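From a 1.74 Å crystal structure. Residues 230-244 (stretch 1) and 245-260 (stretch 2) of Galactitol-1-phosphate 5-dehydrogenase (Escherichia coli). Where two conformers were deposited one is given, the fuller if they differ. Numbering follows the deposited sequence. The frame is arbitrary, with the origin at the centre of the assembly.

Stretch 1 (230-244) NQLILETAGVPQTVE
Stretch 2, residues 245-260: LAVEIAGPHAQLALVG

How do the two stretches run relative to each other? They form one strand-helix-strand unit. The strand 231-235 leads through a loop into a helix spanning 240-249, which crosses from stretch 1 into stretch 2 and returns at 164° to the first strand, their axes 9.7 Å apart. A type II turn from Gly251 to Ala254, with His253 at phi/psi 53/30, then starts strand 255-258, parallel to the first at 18° and 4.6 Å between axes. The register pairs Leu232 with Gln255, Ile233 with Leu256, Leu234 with Ala257 and Glu235 with Leu258, at CA-CA distances of 4.7 to 5.0 Å. Hydrogen bonds alternate: Gln255 N to Gln231 O (2.9 Å), Ile233 N to Gln255 O (2.7 Å), Ala257 N to Ile233 O (2.7 Å) and Glu235 N to Ala257 O (2.9 Å). Inside the helix, Leu245 N to Gln241 O (2.9 Å) and Glu248 N to Glu244 O (3.0 Å) carry the backbone across the boundary.

Which side chains join sheet to helix? Ile233, with chi1 m (-52°) and chi2 t (174°), has more of its surface covered by the other stretch (109 Å²) than any other residue here. The t chi2 carries Ile233 CD1 to 3.8 Å from Ala250 CB and 4.3 Å from Ala254 CB, while Ile233 CG2 lies 4.1 Å from Ala246 CB and 3.9 Å from Leu256 CD1. Ile233 thus meets the methyls of Ala246, Ala250 and Ala254 in apolar contact. Leu256, t with chi2 p, and Leu258, m with chi2 t, share this face; Leu258 CD2 reaches Glu235 CB at 4.0 Å and Val243 CG1 at 4.5 Å. On the other face, Leu234, with chi1 between wells at -92° and chi2 p, sets Leu234 CD1 4.1 Å from Ala257 CB and Leu234 CG 4.3 Å from Val259 CG2.

How does a buried glutamine hold the turn? Gln231 starts sideways with chi1 m (-74°), but its t chi2 and near-planar chi3 (-9°) extend the amide until Gln231 OE1 accepts a 2.8 Å hydrogen bond from Gly251 N. Gln231 NE2 donates to a water, 2.8 Å away, whose oxygen in turn donates to Ile249 O at 2.8 Å. The amide thus serves backbone groups at the end of the helix, on Ile249, and just after it, on Gly251.

What closes the far end of the sheet? Glu235 O accepts from both Val259 N (2.9 Å) and Gly260 N (3.0 Å), so the two segments remain joined beyond the last bridge. The Glu235 side chain, t, m and -65°, folds back over the following loop: Glu235 OE1 accepts from Gly238 N at 2.8 Å and Glu235 OE2 from Ala237 N at 2.9 Å, giving the buried carboxylate backbone partners. Gly260 fits tightly here, since an ideal CB would lie 2.5 Å from Gly238 N, a clash. Gly238 itself has phi/psi 60/42, a conformation that favours glycine, and Gly238 CA lies 3.7 Å from Gly260 C.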

# COMPACT_ATOMS: atom_id res chain seq x y z
N ASN A 230 15.06 -5.04 1.33
CA ASN A 230 14.79 -4.90 -0.10
C ASN A 230 13.91 -6.00 -0.66
O ASN A 230 14.16 -6.54 -1.76
CB ASN A 230 16.11 -4.82 -0.86
CG ASN A 230 16.96 -3.65 -0.41
OD1 ASN A 230 16.59 -2.50 -0.61
ND2 ASN A 230 18.10 -3.95 0.20
N GLN A 231 12.87 -6.34 0.09
CA GLN A 231 11.91 -7.32 -0.35
C GLN A 231 10.90 -6.75 -1.32
O GLN A 231 10.47 -5.61 -1.20
CB GLN A 231 11.16 -7.93 0.83
CG GLN A 231 11.99 -8.91 1.62
CD GLN A 231 11.22 -9.48 2.77
OE1 GLN A 231 10.12 -9.02 3.08
NE2 GLN A 231 11.79 -10.48 3.42
N LEU A 232 10.51 -7.59 -2.26
CA LEU A 232 9.38 -7.33 -3.14
C LEU A 232 8.54 -8.58 -3.10
O LEU A 232 8.97 -9.65 -3.57
CB LEU A 232 9.85 -7.01 -4.56
CG LEU A 232 8.78 -7.00 -5.64
CD1 LEU A 232 7.72 -5.98 -5.27
CD2 LEU A 232 9.42 -6.67 -6.99
N ILE A 233 7.36 -8.46 -2.51
CA ILE A 233 6.47 -9.58 -2.31
C ILE A 233 5.31 -9.46 -3.30
O ILE A 233 4.65 -8.42 -3.37
CB ILE A 233 5.94 -9.60 -0.87
CG1 ILE A 233 7.09 -9.53 0.14
CG2 ILE A 233 5.05 -10.79 -0.64
CD1 ILE A 233 6.64 -9.40 1.59
N LEU A 234 5.09 -10.49 -4.10
CA LEU A 234 3.93 -10.48 -4.98
C LEU A 234 2.89 -11.43 -4.45
O LEU A 234 3.13 -12.63 -4.33
CB LEU A 234 4.30 -10.90 -6.40
CG LEU A 234 4.69 -9.82 -7.40
CD1 LEU A 234 5.96 -9.12 -6.93
CD2 LEU A 234 4.86 -10.45 -8.79
N GLU A 235 1.73 -10.90 -4.12
CA GLU A 235 0.60 -11.68 -3.68
C GLU A 235 -0.20 -12.08 -4.91
O GLU A 235 -0.90 -11.24 -5.48
CB GLU A 235 -0.27 -10.89 -2.68
CG GLU A 235 -1.08 -11.77 -1.74
CD GLU A 235 -1.93 -12.76 -2.50
OE1 GLU A 235 -2.86 -12.34 -3.23
OE2 GLU A 235 -1.63 -13.97 -2.42
N THR A 236 -0.13 -13.35 -5.30
CA THR A 236 -0.83 -13.81 -6.50
C THR A 236 -1.99 -14.75 -6.20
O THR A 236 -2.77 -15.07 -7.09
CB THR A 236 0.13 -14.52 -7.48
OG1 THR A 236 0.49 -15.81 -6.99
CG2 THR A 236 1.40 -13.69 -7.67
N ALA A 237 -2.12 -15.19 -4.95
CA ALA A 237 -3.13 -16.19 -4.60
C ALA A 237 -4.54 -15.61 -4.45
O ALA A 237 -5.54 -16.32 -4.62
CB ALA A 237 -2.73 -16.94 -3.33
N GLY A 238 -4.64 -14.33 -4.12
CA GLY A 238 -5.93 -13.67 -4.03
C GLY A 238 -6.88 -14.27 -3.01
O GLY A 238 -8.08 -14.40 -3.26
N VAL A 239 -6.36 -14.61 -1.84
CA VAL A 239 -7.22 -15.03 -0.74
C VAL A 239 -6.80 -14.25 0.49
O VAL A 239 -5.65 -13.84 0.59
CB VAL A 239 -7.13 -16.55 -0.48
CG1 VAL A 239 -7.62 -17.33 -1.69
CG2 VAL A 239 -5.71 -16.95 -0.14
N PRO A 240 -7.74 -14.02 1.42
CA PRO A 240 -7.42 -13.18 2.58
C PRO A 240 -6.21 -13.68 3.35
O PRO A 240 -5.39 -12.87 3.77
CB PRO A 240 -8.68 -13.26 3.44
CG PRO A 240 -9.78 -13.54 2.46
CD PRO A 240 -9.15 -14.45 1.44
N GLN A 241 -6.08 -14.99 3.51
CA GLN A 241 -5.00 -15.54 4.32
C GLN A 241 -3.63 -15.17 3.76
O GLN A 241 -2.67 -14.99 4.50
CB GLN A 241 -5.12 -17.06 4.44
CG GLN A 241 -6.42 -17.55 5.09
CD GLN A 241 -7.52 -17.82 4.07
OE1 GLN A 241 -7.59 -17.17 3.02
NE2 GLN A 241 -8.39 -18.78 4.38
N THR A 242 -3.51 -15.06 2.44
CA THR A 242 -2.20 -14.79 1.86
C THR A 242 -1.86 -13.31 1.88
O THR A 242 -0.69 -12.96 1.99
CB THR A 242 -2.06 -15.33 0.42
OG1 THR A 242 -3.09 -14.79 -0.42
CG2 THR A 242 -2.12 -16.86 0.40
N VAL A 243 -2.86 -12.43 1.78
CA VAL A 243 -2.63 -10.99 1.97
C VAL A 243 -2.15 -10.74 3.39
O VAL A 243 -1.17 -10.03 3.60
CB VAL A 243 -3.90 -10.14 1.71
CG1 VAL A 243 -3.59 -8.66 1.94
CG2 VAL A 243 -4.42 -10.37 0.31
N GLU A 244 -2.86 -11.32 4.36
CA GLU A 244 -2.44 -11.26 5.75
C GLU A 244 -1.03 -11.81 5.94
O GLU A 244 -0.20 -11.20 6.63
CB GLU A 244 -3.42 -12.03 6.64
CG GLU A 244 -3.04 -12.09 8.10
CD GLU A 244 -4.03 -12.91 8.92
OE1 GLU A 244 -4.40 -14.02 8.47
OE2 GLU A 244 -4.44 -12.46 10.00
N LEU A 245 -0.74 -12.94 5.30
CA LEU A 245 0.57 -13.56 5.44
C LEU A 245 1.67 -12.62 4.94
O LEU A 245 2.72 -12.48 5.58
CB LEU A 245 0.62 -14.88 4.66
CG LEU A 245 1.99 -15.56 4.69
CD1 LEU A 245 2.28 -16.07 6.08
CD2 LEU A 245 2.03 -16.69 3.67
N ALA A 246 1.41 -11.97 3.82
CA ALA A 246 2.40 -11.10 3.21
C ALA A 246 2.78 -9.98 4.18
O ALA A 246 3.96 -9.67 4.36
CB ALA A 246 1.86 -10.53 1.90
N VAL A 247 1.79 -9.40 4.84
CA VAL A 247 2.06 -8.34 5.79
C VAL A 247 2.81 -8.88 7.00
O VAL A 247 3.76 -8.26 7.48
CB VAL A 247 0.75 -7.67 6.26
CG1 VAL A 247 1.04 -6.69 7.41
CG2 VAL A 247 0.11 -6.94 5.08
N GLU A 248 2.41 -10.06 7.47
CA GLU A 248 3.05 -10.65 8.64
C GLU A 248 4.51 -11.04 8.41
O GLU A 248 5.33 -10.93 9.33
CB GLU A 248 2.25 -11.86 9.14
CG GLU A 248 0.92 -11.46 9.78
CD GLU A 248 1.12 -10.71 11.10
OE1 GLU A 248 2.16 -10.91 11.76
OE2 GLU A 248 0.23 -9.92 11.48
N ILE A 249 4.86 -11.49 7.21
CA ILE A 249 6.22 -11.94 7.00
C ILE A 249 7.13 -10.84 6.50
O ILE A 249 8.35 -10.99 6.54
CB ILE A 249 6.30 -13.13 6.01
CG1 ILE A 249 5.94 -12.68 4.59
CG2 ILE A 249 5.43 -14.27 6.51
CD1 ILE A 249 6.10 -13.78 3.56
N ALA A 250 6.54 -9.74 6.04
CA ALA A 250 7.32 -8.72 5.35
C ALA A 250 8.46 -8.16 6.20
O ALA A 250 8.33 -8.01 7.41
CB ALA A 250 6.41 -7.58 4.90
N GLY A 251 9.57 -7.86 5.55
CA GLY A 251 10.70 -7.25 6.23
C GLY A 251 10.56 -5.74 6.19
O GLY A 251 9.56 -5.20 5.69
N PRO A 252 11.55 -5.04 6.73
CA PRO A 252 11.46 -3.57 6.82
C PRO A 252 11.40 -2.92 5.44
O PRO A 252 12.17 -3.27 4.54
CB PRO A 252 12.73 -3.18 7.58
CG PRO A 252 13.61 -4.38 7.53
CD PRO A 252 12.73 -5.58 7.41
N HIS A 253 10.45 -2.00 5.29
CA HIS A 253 10.20 -1.27 4.05
C HIS A 253 10.00 -2.17 2.82
O HIS A 253 10.29 -1.75 1.70
CB HIS A 253 11.34 -0.30 3.77
CG HIS A 253 11.43 0.82 4.75
ND1 HIS A 253 11.20 2.14 4.41
CD2 HIS A 253 11.70 0.83 6.08
CE1 HIS A 253 11.33 2.90 5.47
NE2 HIS A 253 11.64 2.14 6.50
N ALA A 254 9.47 -3.38 3.03
CA ALA A 254 9.18 -4.25 1.91
C ALA A 254 8.17 -3.61 1.00
O ALA A 254 7.35 -2.80 1.43
CB ALA A 254 8.67 -5.64 2.38
N GLN A 255 8.29 -3.94 -0.28
CA GLN A 255 7.26 -3.63 -1.25
C GLN A 255 6.33 -4.82 -1.37
O GLN A 255 6.79 -5.96 -1.53
CB GLN A 255 7.84 -3.31 -2.62
CG GLN A 255 8.60 -2.00 -2.70
CD GLN A 255 9.35 -1.90 -4.00
OE1 GLN A 255 10.22 -2.74 -4.30
NE2 GLN A 255 9.00 -0.92 -4.80
N LEU A 256 5.03 -4.58 -1.29
CA LEU A 256 4.06 -5.66 -1.41
C LEU A 256 3.09 -5.38 -2.55
O LEU A 256 2.18 -4.56 -2.42
CB LEU A 256 3.29 -5.85 -0.10
CG LEU A 256 2.03 -6.72 -0.11
CD1 LEU A 256 2.28 -8.08 -0.76
CD2 LEU A 256 1.52 -6.88 1.31
N ALA A 257 3.30 -6.09 -3.66
CA ALA A 257 2.48 -5.92 -4.85
C ALA A 257 1.31 -6.88 -4.84
O ALA A 257 1.48 -8.10 -4.76
CB ALA A 257 3.30 -6.11 -6.11
N LEU A 258 0.11 -6.32 -4.95
CA LEU A 258 -1.11 -7.11 -4.87
C LEU A 258 -1.59 -7.38 -6.28
O LEU A 258 -1.96 -6.46 -6.99
CB LEU A 258 -2.18 -6.37 -4.07
CG LEU A 258 -1.84 -5.99 -2.63
CD1 LEU A 258 -2.96 -5.16 -2.02
CD2 LEU A 258 -1.56 -7.22 -1.79
N VAL A 259 -1.58 -8.65 -6.64
CA VAL A 259 -1.90 -9.07 -7.99
C VAL A 259 -3.23 -9.80 -7.98
O VAL A 259 -4.04 -9.68 -8.90
CB VAL A 259 -0.77 -9.97 -8.53
CG1 VAL A 259 -1.06 -10.40 -9.95
CG2 VAL A 259 0.56 -9.23 -8.44
N GLY A 260 -3.47 -10.54 -6.91
CA GLY A 260 -4.63 -11.39 -6.78
C GLY A 260 -5.85 -10.67 -6.24
O GLY A 260 -5.79 -10.03 -5.20
O HOH W 1 14.59 -2.70 2.95
O HOH W 2 12.25 -5.46 2.78
O HOH W 3 11.14 -10.77 6.13
O HOH W 4 11.93 -3.55 -2.23
O HOH W 5 -3.44 -9.85 -3.88